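Local coordinates for propionate kinase (Francisella tularensis subsp. tularensis, PDB 3KHY), which probably catalyses the reversible, magnesium-dependent transfer of phosphate from ATP to acetate, giving acetyl phosphate, and works as a homodimer, at residues A[261-264]-A[265-269]; A[270-274]-A[275-279]; A[289-292]-A[293-297]. All blocks are in the same frame, centred on the assembly; numbering follows the deposited sequence.

Contact 1: residues A[261-264]-A[265-269]; sequences NKQS and GLLGI
Gly268 meets Ser264 at the junction between two consecutive helices, 253-262 and 265-270, in the part of this acetokinase-family fold that reaches the second subunit. The inner side of the turn is tight. The amide N of Gly268 donates to Ser264 O at 3.0 Å in a bond nearly straight at hydrogen, 164°, yet it arrives from well above the carbonyl plane and not along a lone pair. CA of Gly268 also comes within 3.1 Å of Gln263 O, so that the glycine backbone is pressed close against the turn. Gly265 has positive phi (58°), a conformation that favours glycine, and its O already receives the amide of Ile269 as the helix gets under way. The serine hydroxyl turns back to the preceding helix, hydrogen-bonding Met259 O. This buried side of the turn lies against the other chain: Ser264 and Ile269 both pack on Ala157 of the second subunit, and Gly265 and Gly268 form backbone hydrogen bonds with it.

The other side is looser. Gln263 and Lys262 are exposed, and Gln263 runs alongside Leu267 with both side chains pointing the same way. Its OE1 comes no nearer than 4.0 Å to Leu267 CD2, a grazing approach without a polar bond. Leu267 itself is only partly exposed, and it bridges the two sides: its CB lies 3.5 Å from Ser264 O. With CG swung anti to the backbone N (chi1 179°), the leucine extends back across the turn, where its methyl CD2 rests 3.5 Å from Lys262 O.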
loop_
_atom_site.group_PDB
_atom_site.type_symbol
_atom_site.label_atom_id
_atom_site.label_comp_id
_atom_site.label_asym_id
_atom_site.label_seq_id
_atom_site.Cartn_x
_atom_site.Cartn_y
_atom_site.Cartn_z
ATOM N N ASN A 261 4.148 14.939 -1.339
ATOM C CA ASN A 261 5.529 14.949 -0.851
ATOM C C ASN A 261 5.830 16.035 0.183
ATOM O O ASN A 261 6.700 15.862 1.037
ATOM C CB ASN A 261 6.487 15.125 -2.031
ATOM C CG ASN A 261 7.106 13.826 -2.471
ATOM O OD1 ASN A 261 7.907 13.234 -1.747
ATOM N ND2 ASN A 261 6.743 13.370 -3.665
ATOM N N LYS A 262 5.114 17.150 0.093
ATOM C CA LYS A 262 5.474 18.361 0.833
ATOM C C LYS A 262 4.357 18.945 1.698
ATOM O O LYS A 262 4.620 19.785 2.560
ATOM C CB LYS A 262 5.972 19.454 -0.132
ATOM C CG LYS A 262 7.254 19.098 -0.878
ATOM C CD LYS A 262 8.431 19.035 0.076
ATOM C CE LYS A 262 9.708 18.606 -0.634
ATOM N NZ LYS A 262 10.813 18.375 0.347
ATOM N N GLN A 263 3.114 18.529 1.473
ATOM C CA GLN A 263 2.010 19.092 2.263
ATOM C C GLN A 263 1.181 18.023 2.997
ATOM O O GLN A 263 0.112 18.305 3.539
ATOM C CB GLN A 263 1.099 19.947 1.372
ATOM C CG GLN A 263 1.804 21.126 0.668
ATOM C CD GLN A 263 2.367 22.172 1.637
ATOM O OE1 GLN A 263 1.810 22.418 2.712
ATOM N NE2 GLN A 263 3.473 22.797 1.248
ATOM N N SER A 264 1.676 16.794 3.006
ATOM C CA SER A 264 0.911 15.674 3.538
ATOM C C SER A 264 1.549 15.140 4.823
ATOM O O SER A 264 2.172 15.897 5.555
ATOM C CB SER A 264 0.775 14.581 2.463
ATOM O OG SER A 264 0.075 15.109 1.341
ATOM N N GLY A 265 1.392 13.851 5.116
ATOM C CA GLY A 265 1.953 13.315 6.357
ATOM C C GLY A 265 1.414 14.048 7.585
ATOM O O GLY A 265 0.276 14.532 7.569
ATOM N N LEU A 266 2.215 14.128 8.649
ATOM C CA LEU A 266 1.800 14.818 9.881
ATOM C C LEU A 266 1.375 16.261 9.608
ATOM O O LEU A 266 0.390 16.758 10.171
ATOM C CB LEU A 266 2.941 14.804 10.914
ATOM C CG LEU A 266 3.500 13.429 11.307
ATOM C CD1 LEU A 266 4.722 13.581 12.213
ATOM C CD2 LEU A 266 2.435 12.640 12.001
ATOM N N LEU A 267 2.119 16.928 8.733
ATOM C CA LEU A 267 1.831 18.313 8.381
ATOM C C LEU A 267 0.417 18.431 7.815
ATOM O O LEU A 267 -0.354 19.298 8.227
ATOM C CB LEU A 267 2.843 18.826 7.355
ATOM C CG LEU A 267 2.627 20.269 6.889
ATOM C CD1 LEU A 267 2.659 21.282 8.066
ATOM C CD2 LEU A 267 3.646 20.649 5.807
ATOM N N GLY A 268 0.083 17.556 6.872
ATOM C CA GLY A 268 -1.240 17.563 6.267
ATOM C C GLY A 268 -2.342 17.285 7.272
ATOM O O GLY A 268 -3.369 17.966 7.291
ATOM N N ILE A 269 -2.135 16.280 8.114
ATOM C CA ILE A 269 -3.158 15.904 9.094
ATOM C C ILE A 269 -3.417 16.982 10.146
ATOM O O ILE A 269 -4.570 17.327 10.415
ATOM C CB ILE A 269 -2.804 14.593 9.823
ATOM C CG1 ILE A 269 -2.617 13.442 8.827
ATOM C CG2 ILE A 269 -3.879 14.227 10.858
ATOM C CD1 ILE A 269 -1.879 12.241 9.460
#

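Contact 2: residues A[270-274]-A[275-279]; sequences CGHND and MREVS
Asp274 caps the helix that begins at Met275. From the N-cap position its OD1 accepts the amide of Arg276 at 2.9 Å, the donor lying above the carboxylate plane and the bond bent to 141° at hydrogen. A chi1 of 179° carries the Asp274 carboxylate away from its own N and over the first turn. The carbonyl of the same residue takes the amide of Val278 at 3.0 Å in a much straighter bond (168°), so Asp274 serves the helix start with both side chain and backbone.

Two waters satisfy further polar atoms of the loop. Water 1 accepts from Asp274 N and donates to Glu277 OE1, 2.9 Å away, and to Asn273 OD1, joining the loop to the helix while lying in plane at the edge of the His272 ring. Water 2 donates to Asn273 O at 2.6 Å and accepts only weakly from Met275 N. Glu277 crosses His272 at about a right angle, with OE1 3.5 Å from the ring atom CD2. Beneath this polar layer, Val278 CG2 packs 3.8 Å from Cys270 SG and also meets His272 O, while selenomethionine Met275 turns inward onto Ile293 and Phe296.

Asp274, Met275 and Arg276 are predicted to contact ATP, which would place this helix start beside the nucleotide. The carboxylates of Asp274 and Glu277 approach to 4.3 Å between their OD2 and OE2 atoms; the negative charge gathered here would probably be eased by the positive end of the helix dipole.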
loop_
_atom_site.group_PDB
_atom_site.type_symbol
_atom_site.label_atom_id
_atom_site.label_comp_id
_atom_site.label_asym_id
_atom_site.label_seq_id
_atom_site.Cartn_x
_atom_site.Cartn_y
_atom_site.Cartn_z
ATOM N N CYS A 270 -2.359 17.518 10.746
ATOM C CA CYS A 270 -2.550 18.374 11.908
ATOM C C CYS A 270 -1.885 19.750 11.851
ATOM O O CYS A 270 -2.024 20.537 12.790
ATOM C CB CYS A 270 -2.112 17.644 13.180
ATOM S SG CYS A 270 -0.320 17.521 13.397
ATOM N N GLY A 271 -1.151 20.043 10.781
ATOM C CA GLY A 271 -0.543 21.364 10.646
ATOM C C GLY A 271 0.905 21.474 11.122
ATOM O O GLY A 271 1.494 22.550 11.108
ATOM N N HIS A 272 1.489 20.358 11.534
ATOM C CA HIS A 272 2.869 20.364 12.010
ATOM C C HIS A 272 3.646 19.148 11.516
ATOM O O HIS A 272 3.194 18.017 11.677
ATOM C CB HIS A 272 2.878 20.424 13.531
ATOM C CG HIS A 272 2.269 21.680 14.078
ATOM N ND1 HIS A 272 0.916 21.814 14.305
ATOM C CD2 HIS A 272 2.828 22.863 14.420
ATOM C CE1 HIS A 272 0.669 23.024 14.770
ATOM N NE2 HIS A 272 1.813 23.679 14.853
ATOM N N ASN A 273 4.809 19.381 10.912
ATOM C CA ASN A 273 5.600 18.281 10.353
ATOM C C ASN A 273 6.535 17.629 11.370
ATOM O O ASN A 273 6.912 16.473 11.223
ATOM C CB ASN A 273 6.417 18.752 9.150
ATOM C CG ASN A 273 7.498 19.744 9.537
ATOM O OD1 ASN A 273 7.206 20.852 9.971
ATOM N ND2 ASN A 273 8.756 19.336 9.400
ATOM N N ASP A 274 6.905 18.377 12.400
ATOM C CA ASP A 274 7.888 17.911 13.383
ATOM C C ASP A 274 7.204 17.080 14.474
ATOM O O ASP A 274 6.374 17.594 15.214
ATOM C CB ASP A 274 8.612 19.121 13.991
ATOM C CG ASP A 274 9.644 18.733 15.044
ATOM O OD1 ASP A 274 9.687 17.562 15.476
ATOM O OD2 ASP A 274 10.413 19.621 15.453
HETATM N N MSE A 275 7.542 15.796 14.565
HETATM C CA MSE A 275 6.861 14.898 15.512
HETATM C C MSE A 275 6.939 15.357 16.967
HETATM O O MSE A 275 6.009 15.111 17.746
HETATM C CB MSE A 275 7.369 13.459 15.398
HETATM C CG MSE A 275 6.657 12.487 16.376
HETATM SE SE MSE A 275 4.694 12.462 16.230
HETATM C CE MSE A 275 4.504 10.912 15.013
ATOM N N ARG A 276 8.041 16.004 17.334
ATOM C CA ARG A 276 8.180 16.552 18.679
ATOM C C ARG A 276 7.094 17.588 18.970
ATOM O O ARG A 276 6.502 17.590 20.048
ATOM C CB ARG A 276 9.555 17.187 18.869
ATOM C CG ARG A 276 10.716 16.237 18.651
ATOM C CD ARG A 276 12.048 16.928 18.928
ATOM N NE ARG A 276 13.161 15.981 18.964
ATOM C CZ ARG A 276 14.377 16.269 19.421
ATOM N NH1 ARG A 276 14.641 17.485 19.885
ATOM N NH2 ARG A 276 15.328 15.342 19.417
ATOM N N GLU A 277 6.837 18.469 18.007
ATOM C CA GLU A 277 5.801 19.479 18.171
ATOM C C GLU A 277 4.417 18.855 18.133
ATOM O O GLU A 277 3.522 19.262 18.880
ATOM C CB GLU A 277 5.910 20.557 17.095
ATOM C CG GLU A 277 7.225 21.313 17.119
ATOM C CD GLU A 277 7.202 22.539 16.229
ATOM O OE1 GLU A 277 6.156 22.782 15.582
ATOM O OE2 GLU A 277 8.224 23.263 16.186
ATOM N N VAL A 278 4.226 17.880 17.246
ATOM C CA VAL A 278 2.960 17.155 17.230
ATOM C C VAL A 278 2.687 16.558 18.615
ATOM O O VAL A 278 1.607 16.737 19.174
ATOM C CB VAL A 278 2.932 16.052 16.148
ATOM C CG1 VAL A 278 1.613 15.279 16.209
ATOM C CG2 VAL A 278 3.133 16.662 14.768
ATOM N N SER A 279 3.681 15.880 19.184
ATOM C CA SER A 279 3.512 15.218 20.485
ATOM C C SER A 279 3.162 16.232 21.571
ATOM O O SER A 279 2.297 15.991 22.420
ATOM C CB SER A 279 4.801 14.458 20.874
ATOM O OG SER A 279 4.956 13.309 20.044
HETATM O O HOH W 1 6.248 21.368 13.053
HETATM O O HOH W 2 8.423 14.402 11.699
#

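Contact 3: residues A[289-292]-A[293-297]; sequences AKLA and IEIFS
Leu291 and Ile295 sit one helical turn apart on helix 287-307, and their branches cross obliquely along one flank. Ile295 can be followed outward from the backbone. Its CB lies 3.5 Å from Leu291 O, the carbonyl that also receives Ile295 N in a 2.8 Å hydrogen bond (171°). CG1, placed anti to the carbonyl carbon by a chi1 of -63°, folds back over that oxygen at 3.2 Å and lies beside Leu291 CD1. The terminal CD1 then reaches Leu291 CG at 3.8 Å. Ile295 thus lies over the carbonyl of Leu291 before its tip reaches the leucine branch.

Three further i to i+4 bonds continue the helix: Ile293 to Ala289, Glu294 to Lys290 and Phe296 to Ala292. Ile293 O carries an extra bond: it accepts both the amide and the hydroxyl of Ser297, which arrive from opposite faces of its plane, OG at 2.8 Å. On the polar flank, Glu294 CG lies 3.3 Å from Lys290 O, and a bend at chi2 (-56°) turns the carboxylate back so that OE2 meets water 3. That water donates to Lys290 O and, at 2.7 Å, to Glu294 OE2, so the same carbonyl serves the backbone and the water bridge. The glutamate's two oxygens have further partners in a salt bridge to Lys337 and a hydrogen bond to Asn333.

Several helices surround this one. Ile293 and Phe296 face helix 275-283, Ala292 and Ile295 lie on helix 265-270, Phe296 and Ser297 touch helix 328-337, and Leu291, Glu294 and Ile295 pack against Glu155 and Tyr152 of the second subunit.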
loop_
_atom_site.group_PDB
_atom_site.type_symbol
_atom_site.label_atom_id
_atom_site.label_comp_id
_atom_site.label_asym_id
_atom_site.label_seq_id
_atom_site.Cartn_x
_atom_site.Cartn_y
_atom_site.Cartn_z
ATOM N N ALA A 289 -3.768 16.662 16.466
ATOM C CA ALA A 289 -2.421 16.152 16.716
ATOM C C ALA A 289 -2.517 14.724 17.237
ATOM O O ALA A 289 -1.706 13.852 16.875
ATOM C CB ALA A 289 -1.679 17.037 17.727
ATOM N N LYS A 290 -3.496 14.486 18.105
ATOM C CA LYS A 290 -3.745 13.139 18.596
ATOM C C LYS A 290 -4.093 12.196 17.444
ATOM O O LYS A 290 -3.591 11.072 17.388
ATOM C CB LYS A 290 -4.857 13.123 19.661
ATOM C CG LYS A 290 -4.482 13.781 21.007
ATOM C CD LYS A 290 -5.644 13.709 22.020
ATOM C CE LYS A 290 -5.347 14.498 23.306
ATOM N NZ LYS A 290 -4.209 13.910 24.058
ATOM N N LEU A 291 -4.934 12.656 16.516
ATOM C CA LEU A 291 -5.321 11.836 15.359
ATOM C C LEU A 291 -4.127 11.532 14.469
ATOM O O LEU A 291 -3.998 10.424 13.941
ATOM C CB LEU A 291 -6.408 12.532 14.525
ATOM C CG LEU A 291 -6.872 11.757 13.287
ATOM C CD1 LEU A 291 -7.472 10.384 13.666
ATOM C CD2 LEU A 291 -7.861 12.573 12.449
ATOM N N ALA A 292 -3.268 12.529 14.278
ATOM C CA ALA A 292 -2.068 12.350 13.465
ATOM C C ALA A 292 -1.194 11.250 14.067
ATOM O O ALA A 292 -0.634 10.421 13.348
ATOM C CB ALA A 292 -1.286 13.664 13.367
ATOM N N ILE A 293 -1.080 11.247 15.392
ATOM C CA ILE A 293 -0.291 10.224 16.078
ATOM C C ILE A 293 -0.936 8.840 15.964
ATOM O O ILE A 293 -0.231 7.850 15.791
ATOM C CB ILE A 293 -0.041 10.606 17.558
ATOM C CG1 ILE A 293 0.988 11.744 17.637
ATOM C CG2 ILE A 293 0.453 9.405 18.369
ATOM C CD1 ILE A 293 1.140 12.341 19.038
ATOM N N GLU A 294 -2.266 8.776 16.058
ATOM C CA GLU A 294 -2.983 7.514 15.874
ATOM C C GLU A 294 -2.774 6.996 14.450
ATOM O O GLU A 294 -2.442 5.832 14.253
ATOM C CB GLU A 294 -4.485 7.663 16.154
ATOM C CG GLU A 294 -4.818 7.990 17.615
ATOM C CD GLU A 294 -4.251 6.954 18.565
ATOM O OE1 GLU A 294 -4.703 5.785 18.508
ATOM O OE2 GLU A 294 -3.341 7.301 19.347
ATOM N N ILE A 295 -2.970 7.855 13.452
ATOM C CA ILE A 295 -2.789 7.409 12.059
ATOM C C ILE A 295 -1.347 6.928 11.840
ATOM O O ILE A 295 -1.111 5.858 11.292
ATOM C CB ILE A 295 -3.172 8.517 11.067
ATOM C CG1 ILE A 295 -4.661 8.846 11.207
ATOM C CG2 ILE A 295 -2.880 8.084 9.635
ATOM C CD1 ILE A 295 -5.097 10.051 10.383
ATOM N N PHE A 296 -0.383 7.725 12.276
ATOM C CA PHE A 296 1.037 7.380 12.141
ATOM C C PHE A 296 1.346 6.048 12.828
ATOM O O PHE A 296 1.919 5.138 12.223
ATOM C CB PHE A 296 1.845 8.530 12.748
ATOM C CG PHE A 296 3.343 8.333 12.777
ATOM C CD1 PHE A 296 3.941 7.570 13.769
ATOM C CD2 PHE A 296 4.160 9.022 11.883
ATOM C CE1 PHE A 296 5.314 7.427 13.831
ATOM C CE2 PHE A 296 5.542 8.892 11.941
ATOM C CZ PHE A 296 6.122 8.096 12.919
ATOM N N SER A 297 0.960 5.925 14.095
ATOM C CA SER A 297 1.329 4.745 14.874
ATOM C C SER A 297 0.664 3.482 14.350
ATOM O O SER A 297 1.277 2.426 14.318
ATOM C CB SER A 297 0.969 4.935 16.351
ATOM O OG SER A 297 1.628 6.070 16.900
HETATM O O HOH W 3 -2.998 9.967 19.777
#

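The three contacts follow in series along the chain, neither nesting nor crossing. Contact 1 closes the turn from helix 253-262 into helix 265-270; contact 2 closes the loop after that helix and starts helix 275-283; contact 3 lies within the long helix 287-307 that follows. They meet in space: Leu266 lies against His272 O and Met275, Ile269 against Ala292 and Ile295, and Met275 CE comes 3.6 Å from Phe296 CG. Helices 265-270, 275-283 and 287-307 thus form one cluster. It reaches the second subunit through contacts 1 and 3, and the predicted ATP site through contact 2.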